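Local coordinates for protein putative NAD(P)H nitroreductase MhqN (Bacillus subtilis, PDB 3BEM) that binds FMN as a homodimer and is a putative NAD(P)H-dependent nitroreductase that may contribute to the breakdown of aromatic compounds, at residues F54-T59 and S129-R134; V69-K74 and K82-S87; A88-L93 and I192-E197. The protein carries 3 engineered substitutions. All coordinates share one frame; numbering follows the deposited sequence.

Contact 1 (F54-T59 and S129-R134); sequences FNLQHT and SFYENR. With FMN (flavin mononucleotide), chain E.
F54 leads the contact between the loop 54-59 and the helical segment 129-134. Its CB points at the helix, and CG is anti to the carbonyl carbon (chi1 -56°), so the ring is carried out toward F130 and Y131. F54 CD2 lies at the edge of the Y131 ring, 3.7 Å from Y131 CE1. CE2 touches both partners, F130 CD1 and Y131 CE1. At the tip, F54 CZ sits over one face of the F130 ring, displaced toward its rim and 3.6 Å from F130 CG. The F54 and F130 planes are inclined at 55°, and the three rings form an aromatic cluster. F130 has CG anti to its backbone N (chi1 -166°), which swings the ring to F54. F130 CZ in turn stands over the centre of one face of the R134 guanidinium. An alanine in place of F130 would remove both contacts and would probably leave the tip of F54 and that guanidinium face less well covered. Y131 reaches in tip to tip. Y131 CE1 meets L56 CD1 at 3.6 Å, and Y131 OH is hydrogen-bonded to H58 NE2 at 2.9 Å and nearly straight. The hydroxyl lies near the imidazole plane, at the ring edge. E142 adds a weak hydrogen bond to the same OH, so the H58 bond is its main hold. N55 CB lies against the ribityl chain, 3.7 Å from O4' of FMN, while its ND2 bonds to Y207 O of the second subunit. The FMN is also hydrogen-bonded to R205 and R208 of that subunit. The loop lies between helices 102-111, 117-134 and 136-161 and runs into strand 59-64 at T59, at the FMN-bearing dimer interface.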
loop_
_atom_site.group_PDB
_atom_site.type_symbol
_atom_site.label_atom_id
_atom_site.label_comp_id
_atom_site.label_asym_id
_atom_site.label_seq_id
_atom_site.Cartn_x
_atom_site.Cartn_y
_atom_site.Cartn_z
ATOM N N PHE B 54 13.507 2.905 -5.069
ATOM C CA PHE B 54 14.552 3.770 -5.624
ATOM C C PHE B 54 14.240 5.254 -5.499
ATOM O O PHE B 54 14.816 6.080 -6.220
ATOM C CB PHE B 54 14.818 3.412 -7.117
ATOM C CG PHE B 54 15.181 1.959 -7.351
ATOM C CD1 PHE B 54 16.487 1.536 -7.250
ATOM C CD2 PHE B 54 14.200 1.034 -7.663
ATOM C CE1 PHE B 54 16.794 0.211 -7.462
ATOM C CE2 PHE B 54 14.501 -0.301 -7.862
ATOM C CZ PHE B 54 15.801 -0.705 -7.760
ATOM N N ASN B 55 13.305 5.611 -4.604
ATOM C CA ASN B 55 12.817 6.982 -4.456
ATOM C C ASN B 55 12.291 7.564 -5.763
ATOM O O ASN B 55 12.414 8.749 -5.996
ATOM C CB ASN B 55 13.902 7.851 -3.883
ATOM C CG ASN B 55 13.410 9.197 -3.417
ATOM O OD1 ASN B 55 12.297 9.321 -2.898
ATOM N ND2 ASN B 55 14.261 10.253 -3.614
ATOM N N LEU B 56 11.775 6.699 -6.647
ATOM C CA LEU B 56 11.258 7.150 -7.934
ATOM C C LEU B 56 9.900 7.854 -7.847
ATOM O O LEU B 56 9.505 8.528 -8.797
ATOM C CB LEU B 56 11.203 5.998 -8.928
ATOM C CG LEU B 56 12.562 5.505 -9.410
ATOM C CD1 LEU B 56 12.316 4.265 -10.185
ATOM C CD2 LEU B 56 13.246 6.578 -10.278
ATOM N N GLN B 57 9.189 7.709 -6.703
ATOM C CA GLN B 57 7.970 8.503 -6.485
ATOM C C GLN B 57 6.980 8.324 -7.696
ATOM O O GLN B 57 6.562 9.277 -8.375
ATOM C CB GLN B 57 8.363 9.928 -6.213
ATOM C CG GLN B 57 9.192 10.074 -4.968
ATOM C CD GLN B 57 9.907 11.415 -4.901
ATOM O OE1 GLN B 57 9.261 12.415 -4.669
ATOM N NE2 GLN B 57 11.243 11.437 -5.157
ATOM N N HIS B 58 6.601 7.066 -7.890
ATOM C CA HIS B 58 5.809 6.566 -8.999
ATOM C C HIS B 58 4.396 7.144 -9.081
ATOM O O HIS B 58 3.788 7.112 -10.145
ATOM C CB HIS B 58 5.667 5.042 -8.933
ATOM C CG HIS B 58 6.956 4.310 -8.769
ATOM N ND1 HIS B 58 7.725 4.417 -7.625
ATOM C CD2 HIS B 58 7.593 3.427 -9.571
ATOM C CE1 HIS B 58 8.779 3.629 -7.735
ATOM N NE2 HIS B 58 8.735 3.023 -8.919
ATOM N N THR B 59 3.877 7.606 -7.956
ATOM C CA THR B 59 2.459 7.869 -7.765
ATOM C C THR B 59 2.087 9.281 -8.153
ATOM O O THR B 59 2.784 10.265 -7.800
ATOM C CB THR B 59 2.008 7.578 -6.296
ATOM O OG1 THR B 59 2.552 6.353 -5.837
ATOM C CG2 THR B 59 0.461 7.495 -6.150
ATOM N N SER B 129 18.537 0.392 -15.380
ATOM C CA SER B 129 18.728 -0.961 -15.810
ATOM C C SER B 129 17.965 -1.982 -14.963
ATOM O O SER B 129 17.554 -2.977 -15.494
ATOM C CB SER B 129 20.221 -1.320 -15.907
ATOM O OG SER B 129 20.792 -1.443 -14.630
ATOM N N PHE B 130 17.775 -1.724 -13.673
ATOM C CA PHE B 130 16.930 -2.594 -12.845
ATOM C C PHE B 130 15.538 -2.771 -13.496
ATOM O O PHE B 130 15.049 -3.886 -13.650
ATOM C CB PHE B 130 16.774 -2.039 -11.430
ATOM C CG PHE B 130 16.206 -3.024 -10.454
ATOM C CD1 PHE B 130 14.843 -3.134 -10.270
ATOM C CD2 PHE B 130 17.040 -3.846 -9.712
ATOM C CE1 PHE B 130 14.302 -4.024 -9.370
ATOM C CE2 PHE B 130 16.510 -4.749 -8.809
ATOM C CZ PHE B 130 15.133 -4.854 -8.652
ATOM N N TYR B 131 14.918 -1.675 -13.911
ATOM C CA TYR B 131 13.638 -1.714 -14.568
ATOM C C TYR B 131 13.696 -2.276 -15.989
ATOM O O TYR B 131 12.985 -3.205 -16.320
ATOM C CB TYR B 131 12.980 -0.323 -14.599
ATOM C CG TYR B 131 12.361 0.053 -13.257
ATOM C CD1 TYR B 131 13.162 0.377 -12.155
ATOM C CD2 TYR B 131 10.980 -0.004 -13.075
ATOM C CE1 TYR B 131 12.597 0.717 -10.933
ATOM C CE2 TYR B 131 10.394 0.354 -11.833
ATOM C CZ TYR B 131 11.213 0.680 -10.768
ATOM O OH TYR B 131 10.623 0.962 -9.556
ATOM N N GLU B 132 14.568 -1.729 -16.810
ATOM C CA GLU B 132 14.653 -2.201 -18.201
ATOM C C GLU B 132 15.034 -3.681 -18.296
ATOM O O GLU B 132 14.507 -4.384 -19.153
ATOM C CB GLU B 132 15.637 -1.353 -19.018
ATOM C CG GLU B 132 15.291 0.122 -19.166
ATOM C CD GLU B 132 14.233 0.429 -20.229
ATOM O OE1 GLU B 132 13.376 -0.455 -20.558
ATOM O OE2 GLU B 132 14.268 1.591 -20.728
ATOM N N ASN B 133 15.932 -4.158 -17.427
ATOM C CA ASN B 133 16.305 -5.573 -17.447
ATOM C C ASN B 133 15.126 -6.501 -17.143
ATOM O O ASN B 133 15.070 -7.606 -17.652
ATOM C CB ASN B 133 17.461 -5.897 -16.486
ATOM C CG ASN B 133 18.815 -5.309 -16.944
ATOM O OD1 ASN B 133 18.984 -4.816 -18.077
ATOM N ND2 ASN B 133 19.783 -5.326 -16.034
ATOM N N ARG B 134 14.204 -6.048 -16.300
ATOM C CA ARG B 134 13.089 -6.874 -15.869
ATOM C C ARG B 134 11.935 -6.808 -16.875
ATOM O O ARG B 134 11.246 -7.806 -17.085
ATOM C CB ARG B 134 12.625 -6.508 -14.448
ATOM C CG ARG B 134 13.615 -6.900 -13.361
ATOM C CD ARG B 134 12.991 -6.977 -11.969
ATOM N NE ARG B 134 13.873 -7.676 -11.031
ATOM C CZ ARG B 134 13.498 -8.173 -9.851
ATOM N NH1 ARG B 134 12.243 -8.044 -9.424
ATOM N NH2 ARG B 134 14.385 -8.788 -9.086
HETATM N N1 FMN E . 15.730 -0.276 -0.135
HETATM C C2 FMN E . 16.828 -1.110 -0.214
HETATM O O2 FMN E . 17.840 -0.841 0.447
HETATM N N3 FMN E . 16.806 -2.228 -1.035
HETATM C C4 FMN E . 15.694 -2.541 -1.806
HETATM O O4 FMN E . 15.679 -3.659 -2.364
HETATM C C4A FMN E . 14.572 -1.668 -1.728
HETATM N N5 FMN E . 13.424 -1.911 -2.481
HETATM C C5A FMN E . 12.307 -1.096 -2.311
HETATM C C6 FMN E . 11.116 -1.383 -2.998
HETATM C C7 FMN E . 9.964 -0.564 -2.899
HETATM C C7M FMN E . 8.604 -1.198 -3.118
HETATM C C8 FMN E . 10.023 0.539 -2.055
HETATM C C8M FMN E . 8.755 1.022 -1.426
HETATM C C9 FMN E . 11.208 0.833 -1.359
HETATM C C9A FMN E . 12.365 0.041 -1.464
HETATM N N10 FMN E . 13.528 0.326 -0.757
HETATM C C10 FMN E . 14.604 -0.546 -0.868
HETATM C "C1'" FMN E . 13.671 1.636 0.011
HETATM C "C2'" FMN E . 13.613 2.907 -0.885
HETATM O "O2'" FMN E . 14.865 3.154 -1.517
HETATM C "C3'" FMN E . 13.209 4.110 -0.005
HETATM O "O3'" FMN E . 11.847 3.890 0.413
HETATM C "C4'" FMN E . 13.433 5.497 -0.651
HETATM O "O4'" FMN E . 14.792 5.723 -1.003
HETATM C "C5'" FMN E . 13.092 6.687 0.272
HETATM O "O5'" FMN E . 13.653 6.614 1.592
HETATM P P FMN E . 12.657 6.943 2.813
HETATM O O1P FMN E . 13.333 6.797 4.088
HETATM O O2P FMN E . 12.286 8.338 2.753
HETATM O O3P FMN E . 11.594 5.945 2.639
#

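Contact 2 (V69-K74 and K82-S87); sequences VKEKLK and KVVSSS. With FMN (flavin mononucleotide), chain G; PGO (S-1,2-propanediol), chain H.
The ammonium of K70 is the centre of this contact. K70 NZ donates to S86 O at 2.8 Å and to V83 O at 2.9 Å. The V83 bond lies in the carbonyl plane; for S86 the donor stands above the plane. V84 O is equally near NZ, but at a poor angle, and is bonded instead by Q67 NE2. Bends at chi3 (82°) and chi4 (-73°) fold the lysine chain so that its buried charge meets carbonyls at the end of helix 82-85, which would probably stabilise it. Q67 OE1 also accepts from NZ, so Q67 links both groups. In the next shell, S86 OG donates to V83 O from above its plane, so this carbonyl accepts twice. Aliphatic contacts flank the charge. V83 CG1 packs on L73 CB at 3.8 Å and closely on the carbonyl K70 O, at 3.2 Å. The V84 and K74 side chains cross obliquely, V84 CG2 lying 3.6 Å from K74 CD, while K74 NZ bonds to G79 O. K82 points away, and K82 NZ donates to FMN O2 at 2.8 Å and to A26 O. The contact joins helix 82-85 to helix 67-76, with strands 59-64 (V64) and 88-95 (V89) against K70 and strand 164-168 beside K82.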
loop_
_atom_site.group_PDB
_atom_site.type_symbol
_atom_site.label_atom_id
_atom_site.label_comp_id
_atom_site.label_asym_id
_atom_site.label_seq_id
_atom_site.Cartn_x
_atom_site.Cartn_y
_atom_site.Cartn_z
ATOM N N VAL B 69 -18.053 16.498 -13.147
ATOM C CA VAL B 69 -17.126 15.419 -13.501
ATOM C C VAL B 69 -17.392 14.165 -12.653
ATOM O O VAL B 69 -17.383 13.061 -13.154
ATOM C CB VAL B 69 -15.659 15.824 -13.404
ATOM C CG1 VAL B 69 -14.780 14.675 -13.819
ATOM C CG2 VAL B 69 -15.358 17.041 -14.307
ATOM N N LYS B 70 -17.677 14.356 -11.372
ATOM C CA LYS B 70 -17.997 13.207 -10.504
ATOM C C LYS B 70 -19.250 12.486 -10.974
ATOM O O LYS B 70 -19.289 11.254 -11.012
ATOM C CB LYS B 70 -18.129 13.676 -9.035
ATOM C CG LYS B 70 -16.793 14.080 -8.412
ATOM C CD LYS B 70 -16.873 15.088 -7.249
ATOM C CE LYS B 70 -17.193 14.466 -5.903
ATOM N NZ LYS B 70 -18.644 14.007 -5.750
ATOM N N GLU B 71 -20.284 13.253 -11.318
ATOM C CA GLU B 71 -21.489 12.683 -11.903
ATOM C C GLU B 71 -21.122 11.845 -13.116
ATOM O O GLU B 71 -21.595 10.706 -13.246
ATOM C CB GLU B 71 -22.501 13.763 -12.294
ATOM C CG GLU B 71 -23.200 14.461 -11.107
ATOM C CD GLU B 71 -23.927 15.795 -11.502
ATOM O OE1 GLU B 71 -24.026 16.152 -12.716
ATOM O OE2 GLU B 71 -24.388 16.507 -10.577
ATOM N N LYS B 72 -20.257 12.387 -13.982
ATOM C CA LYS B 72 -19.821 11.679 -15.187
ATOM C C LYS B 72 -18.963 10.450 -14.931
ATOM O O LYS B 72 -18.898 9.568 -15.778
ATOM C CB LYS B 72 -19.092 12.620 -16.155
ATOM C CG LYS B 72 -19.940 13.736 -16.742
ATOM C CD LYS B 72 -19.055 14.746 -17.495
ATOM N N LEU B 73 -18.317 10.362 -13.761
ATOM C CA LEU B 73 -17.545 9.192 -13.413
ATOM C C LEU B 73 -18.414 8.049 -12.867
ATOM O O LEU B 73 -17.953 6.919 -12.781
ATOM C CB LEU B 73 -16.480 9.552 -12.370
ATOM C CG LEU B 73 -15.269 10.323 -12.890
ATOM C CD1 LEU B 73 -14.434 10.867 -11.776
ATOM C CD2 LEU B 73 -14.403 9.397 -13.791
ATOM N N LYS B 74 -19.662 8.325 -12.513
ATOM C CA LYS B 74 -20.513 7.300 -11.880
ATOM C C LYS B 74 -20.652 6.059 -12.743
ATOM O O LYS B 74 -20.524 4.936 -12.223
ATOM C CB LYS B 74 -21.906 7.835 -11.527
ATOM C CG LYS B 74 -22.701 6.843 -10.717
ATOM C CD LYS B 74 -23.855 7.496 -9.918
ATOM C CE LYS B 74 -25.202 7.058 -10.378
ATOM N NZ LYS B 74 -25.454 5.640 -10.030
ATOM N N LYS B 82 -21.575 6.444 -4.541
ATOM C CA LYS B 82 -20.622 7.156 -3.675
ATOM C C LYS B 82 -19.642 8.095 -4.429
ATOM O O LYS B 82 -19.152 9.045 -3.836
ATOM C CB LYS B 82 -19.909 6.172 -2.713
ATOM C CG LYS B 82 -18.942 5.268 -3.366
ATOM C CD LYS B 82 -18.324 4.241 -2.330
ATOM C CE LYS B 82 -19.189 3.075 -2.120
ATOM N NZ LYS B 82 -18.625 2.342 -1.001
ATOM N N VAL B 83 -19.376 7.857 -5.718
ATOM C CA VAL B 83 -18.594 8.802 -6.514
ATOM C C VAL B 83 -19.290 10.176 -6.552
ATOM O O VAL B 83 -18.622 11.218 -6.490
ATOM C CB VAL B 83 -18.304 8.269 -7.945
ATOM C CG1 VAL B 83 -17.888 9.373 -8.880
ATOM C CG2 VAL B 83 -17.221 7.208 -7.913
ATOM N N VAL B 84 -20.621 10.166 -6.634
ATOM C CA VAL B 84 -21.430 11.414 -6.661
ATOM C C VAL B 84 -21.540 12.087 -5.289
ATOM O O VAL B 84 -21.349 13.302 -5.175
ATOM C CB VAL B 84 -22.824 11.104 -7.283
ATOM C CG1 VAL B 84 -23.785 12.319 -7.231
ATOM C CG2 VAL B 84 -22.617 10.605 -8.717
ATOM N N SER B 85 -21.837 11.304 -4.253
ATOM C CA SER B 85 -22.077 11.857 -2.907
ATOM C C SER B 85 -20.782 12.279 -2.203
ATOM O O SER B 85 -20.813 13.083 -1.299
ATOM C CB SER B 85 -22.804 10.866 -2.027
ATOM O OG SER B 85 -22.075 9.646 -1.948
ATOM N N SER B 86 -19.658 11.665 -2.577
ATOM C CA SER B 86 -18.359 12.036 -2.015
ATOM C C SER B 86 -18.010 13.506 -2.106
ATOM O O SER B 86 -18.506 14.237 -2.978
ATOM C CB SER B 86 -17.227 11.267 -2.712
ATOM O OG SER B 86 -17.108 11.597 -4.085
ATOM N N SER B 87 -17.163 13.954 -1.199
ATOM C CA SER B 87 -16.617 15.309 -1.296
ATOM C C SER B 87 -15.609 15.470 -2.423
ATOM O O SER B 87 -15.547 16.528 -3.034
ATOM C CB SER B 87 -16.015 15.736 0.031
ATOM O OG SER B 87 -16.994 15.617 1.043
HETATM N N1 FMN G . -15.629 -0.737 -1.655
HETATM C C2 FMN G . -16.645 -0.387 -2.508
HETATM O O2 FMN G . -17.722 -0.060 -1.995
HETATM N N3 FMN G . -16.463 -0.386 -3.867
HETATM C C4 FMN G . -15.273 -0.793 -4.448
HETATM O O4 FMN G . -15.142 -0.642 -5.681
HETATM C C4A FMN G . -14.239 -1.145 -3.583
HETATM N N5 FMN G . -13.017 -1.579 -4.105
HETATM C C5A FMN G . -11.984 -1.813 -3.217
HETATM C C6 FMN G . -10.722 -2.124 -3.754
HETATM C C7 FMN G . -9.646 -2.345 -2.888
HETATM C C7M FMN G . -8.250 -2.366 -3.504
HETATM C C8 FMN G . -9.805 -2.287 -1.510
HETATM C C8M FMN G . -8.581 -2.124 -0.615
HETATM C C9 FMN G . -11.065 -2.034 -0.968
HETATM C C9A FMN G . -12.141 -1.763 -1.815
HETATM N N10 FMN G . -13.413 -1.454 -1.290
HETATM C C10 FMN G . -14.415 -1.108 -2.187
HETATM C "C1'" FMN G . -13.636 -1.538 0.179
HETATM C "C2'" FMN G . -13.634 -2.949 0.776
HETATM O "O2'" FMN G . -14.900 -3.542 0.531
HETATM C "C3'" FMN G . -13.379 -2.815 2.270
HETATM O "O3'" FMN G . -12.044 -2.263 2.434
HETATM C "C4'" FMN G . -13.583 -4.107 3.065
HETATM O "O4'" FMN G . -14.954 -4.531 2.958
HETATM C "C5'" FMN G . -13.209 -3.868 4.554
HETATM O "O5'" FMN G . -13.978 -2.805 5.162
HETATM P P FMN G . -13.234 -1.916 6.273
HETATM O O1P FMN G . -12.829 -2.839 7.377
HETATM O O2P FMN G . -12.110 -1.376 5.465
HETATM O O3P FMN G . -14.233 -0.880 6.723
HETATM C C1 PGO H . -16.558 19.871 -2.695
HETATM C C2 PGO H . -15.526 20.446 -3.663
HETATM C C3 PGO H . -16.203 21.125 -4.868
HETATM O O1 PGO H . -16.018 18.910 -1.779
HETATM O O2 PGO H . -14.662 21.367 -2.953
#

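Contact 3 (A88-L93 and I192-E197); sequences AVLLVL and ITIGKE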
loop_
_atom_site.group_PDB
_atom_site.type_symbol
_atom_site.label_atom_id
_atom_site.label_comp_id
_atom_site.label_asym_id
_atom_site.label_seq_id
_atom_site.Cartn_x
_atom_site.Cartn_y
_atom_site.Cartn_z
ATOM N N ALA B 88 -14.844 14.415 -2.700
ATOM C CA ALA B 88 -13.913 14.382 -3.811
ATOM C C ALA B 88 -13.702 12.925 -4.214
ATOM O O ALA B 88 -13.918 11.996 -3.411
ATOM C CB ALA B 88 -12.582 15.044 -3.456
ATOM N N VAL B 89 -13.326 12.720 -5.472
ATOM C CA VAL B 89 -12.951 11.403 -5.999
ATOM C C VAL B 89 -11.498 11.493 -6.468
ATOM O O VAL B 89 -11.185 12.405 -7.234
ATOM C CB VAL B 89 -13.831 10.920 -7.179
ATOM C CG1 VAL B 89 -13.361 9.468 -7.530
ATOM C CG2 VAL B 89 -15.318 10.919 -6.851
ATOM N N LEU B 90 -10.580 10.640 -5.944
ATOM C CA LEU B 90 -9.170 10.637 -6.379
ATOM C C LEU B 90 -8.895 9.432 -7.222
ATOM O O LEU B 90 -9.360 8.318 -6.911
ATOM C CB LEU B 90 -8.242 10.580 -5.162
ATOM C CG LEU B 90 -8.211 11.813 -4.236
ATOM C CD1 LEU B 90 -9.477 12.041 -3.467
ATOM C CD2 LEU B 90 -7.052 11.567 -3.271
ATOM N N LEU B 91 -8.167 9.633 -8.313
ATOM C CA LEU B 91 -7.618 8.535 -9.076
ATOM C C LEU B 91 -6.172 8.431 -8.723
ATOM O O LEU B 91 -5.416 9.383 -8.858
ATOM C CB LEU B 91 -7.851 8.748 -10.577
ATOM C CG LEU B 91 -9.311 8.567 -11.040
ATOM C CD1 LEU B 91 -9.849 7.134 -10.698
ATOM C CD2 LEU B 91 -10.214 9.745 -10.513
ATOM N N VAL B 92 -5.796 7.266 -8.235
ATOM C CA VAL B 92 -4.439 6.996 -7.854
ATOM C C VAL B 92 -3.746 6.340 -9.048
ATOM O O VAL B 92 -4.086 5.241 -9.457
ATOM C CB VAL B 92 -4.355 6.073 -6.619
ATOM C CG1 VAL B 92 -2.877 5.964 -6.152
ATOM C CG2 VAL B 92 -5.311 6.558 -5.463
ATOM N N LEU B 93 -2.771 7.054 -9.614
ATOM C CA LEU B 93 -2.054 6.629 -10.790
ATOM C C LEU B 93 -0.652 6.163 -10.415
ATOM O O LEU B 93 -0.033 6.699 -9.507
ATOM C CB LEU B 93 -1.898 7.792 -11.791
ATOM C CG LEU B 93 -3.186 8.486 -12.210
ATOM C CD1 LEU B 93 -2.923 9.606 -13.245
ATOM C CD2 LEU B 93 -4.238 7.413 -12.712
ATOM N N ILE B 192 -10.180 6.438 -4.927
ATOM C CA ILE B 192 -10.500 6.655 -3.524
ATOM C C ILE B 192 -11.495 7.769 -3.438
ATOM O O ILE B 192 -11.194 8.888 -3.883
ATOM C CB ILE B 192 -9.264 7.035 -2.686
ATOM C CG1 ILE B 192 -8.167 5.940 -2.829
ATOM C CG2 ILE B 192 -9.652 7.224 -1.211
ATOM C CD1 ILE B 192 -6.809 6.334 -2.205
ATOM N N THR B 193 -12.639 7.483 -2.839
ATOM C CA THR B 193 -13.572 8.549 -2.481
ATOM C C THR B 193 -13.250 9.039 -1.097
ATOM O O THR B 193 -12.836 8.266 -0.224
ATOM C CB THR B 193 -15.042 8.128 -2.579
ATOM O OG1 THR B 193 -15.238 6.833 -2.028
ATOM C CG2 THR B 193 -15.503 8.148 -4.002
ATOM N N ILE B 194 -13.487 10.337 -0.862
ATOM C CA ILE B 194 -13.275 10.946 0.439
ATOM C C ILE B 194 -14.489 11.811 0.776
ATOM O O ILE B 194 -15.101 12.420 -0.101
ATOM C CB ILE B 194 -11.941 11.756 0.469
ATOM C CG1 ILE B 194 -11.680 12.269 1.879
ATOM C CG2 ILE B 194 -11.973 12.928 -0.577
ATOM C CD1 ILE B 194 -10.289 12.822 2.057
ATOM N N GLY B 195 -14.863 11.856 2.060
ATOM C CA GLY B 195 -15.977 12.615 2.506
ATOM C C GLY B 195 -16.282 12.340 3.941
ATOM O O GLY B 195 -15.391 11.946 4.679
ATOM N N LYS B 196 -17.536 12.568 4.342
ATOM C CA LYS B 196 -17.985 12.312 5.721
ATOM C C LYS B 196 -19.101 11.284 5.625
ATOM O O LYS B 196 -20.110 11.501 4.908
ATOM C CB LYS B 196 -18.466 13.576 6.406
ATOM C CG LYS B 196 -17.410 14.699 6.540
ATOM C CD LYS B 196 -16.189 14.355 7.400
ATOM C CE LYS B 196 -15.214 15.587 7.530
ATOM N NZ LYS B 196 -15.671 16.688 8.392
ATOM N N GLU B 197 -18.926 10.169 6.323
ATOM C CA GLU B 197 -19.947 9.124 6.383
ATOM C C GLU B 197 -20.814 9.333 7.620
ATOM O O GLU B 197 -20.297 9.715 8.650
ATOM C CB GLU B 197 -19.283 7.748 6.394
ATOM C CG GLU B 197 -20.260 6.610 6.560
ATOM C CD GLU B 197 -19.699 5.271 6.232
ATOM O OE1 GLU B 197 -18.669 4.904 6.820
ATOM O OE2 GLU B 197 -20.341 4.549 5.427
#
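Side chains alternate between the two faces of this antiparallel pair, which belongs to strands 88-95 and 186-195, the inner two of a four-stranded antiparallel sheet. A88, L90 and V92 share one face with I192 and I194. V89 and T193 project from the other. On the first face A88 CB meets I194 CG2 at 3.6 Å. I194 holds that methyl in the crowded position between the backbone N and the carbonyl carbon, which brings it beside the alanine. L90 crosses I194 obliquely, with L90 CD1 touching I194 CG2 at 3.9 Å. I192 has CG1 anti to the carbonyl carbon (chi1 -56°), and its extended chain puts I192 CD1 3.6 Å from V92 CG2, again as an oblique crossing. V89 and T193 form a non-hydrogen-bonded pair. Their side chains lie alongside each other, V89 CG2 to T193 CG2 at 4.0 Å. T193 OG1 makes a weak hydrogen bond with C166 O. The backbones are joined by two hydrogen-bonded pairs. L90 and I192 exchange the shorter bonds, with L90 N to I192 O at 2.8 Å and almost straight (173°). A88 and I194 exchange longer ones, A88 N reaching I194 O at 3.3 Å from above the carbonyl plane. The aliphatic face packs on helix 136-161 through F154, A147, A151 and A158. The T193 side chain comes within about 4 Å of that of K82, which binds FMN. The chemistry is that of a buried sheet core: paired backbone bonds satisfy the polar atoms of A88, L90, I192 and I194, and aliphatic side chains cover one face.

How the contacts relate
All three contacts belong to one nitroreductase-family chain. Contacts 2 and 3 are neighbours, with centres about 9 Å apart; helix 82-85 is followed, after S86 and S87, by strand 88-95, and V83 O packs on V89 CG2. Contact 1 is on the opposite side of the chain's centre, about 33 Å from contact 2 and 27 Å from contact 3 between centres. T59 still touches V92 and L93, because strand 59-64 is the sheet neighbour of strand 88-95. Both segments of contact 2 fall between those of contact 1. Contact 3 starts after contact 2 ends, and its second strand follows helix 117-134. The sheet thus connects two FMN-binding ends: contacts 1 and 2 border different flavins of the dimer.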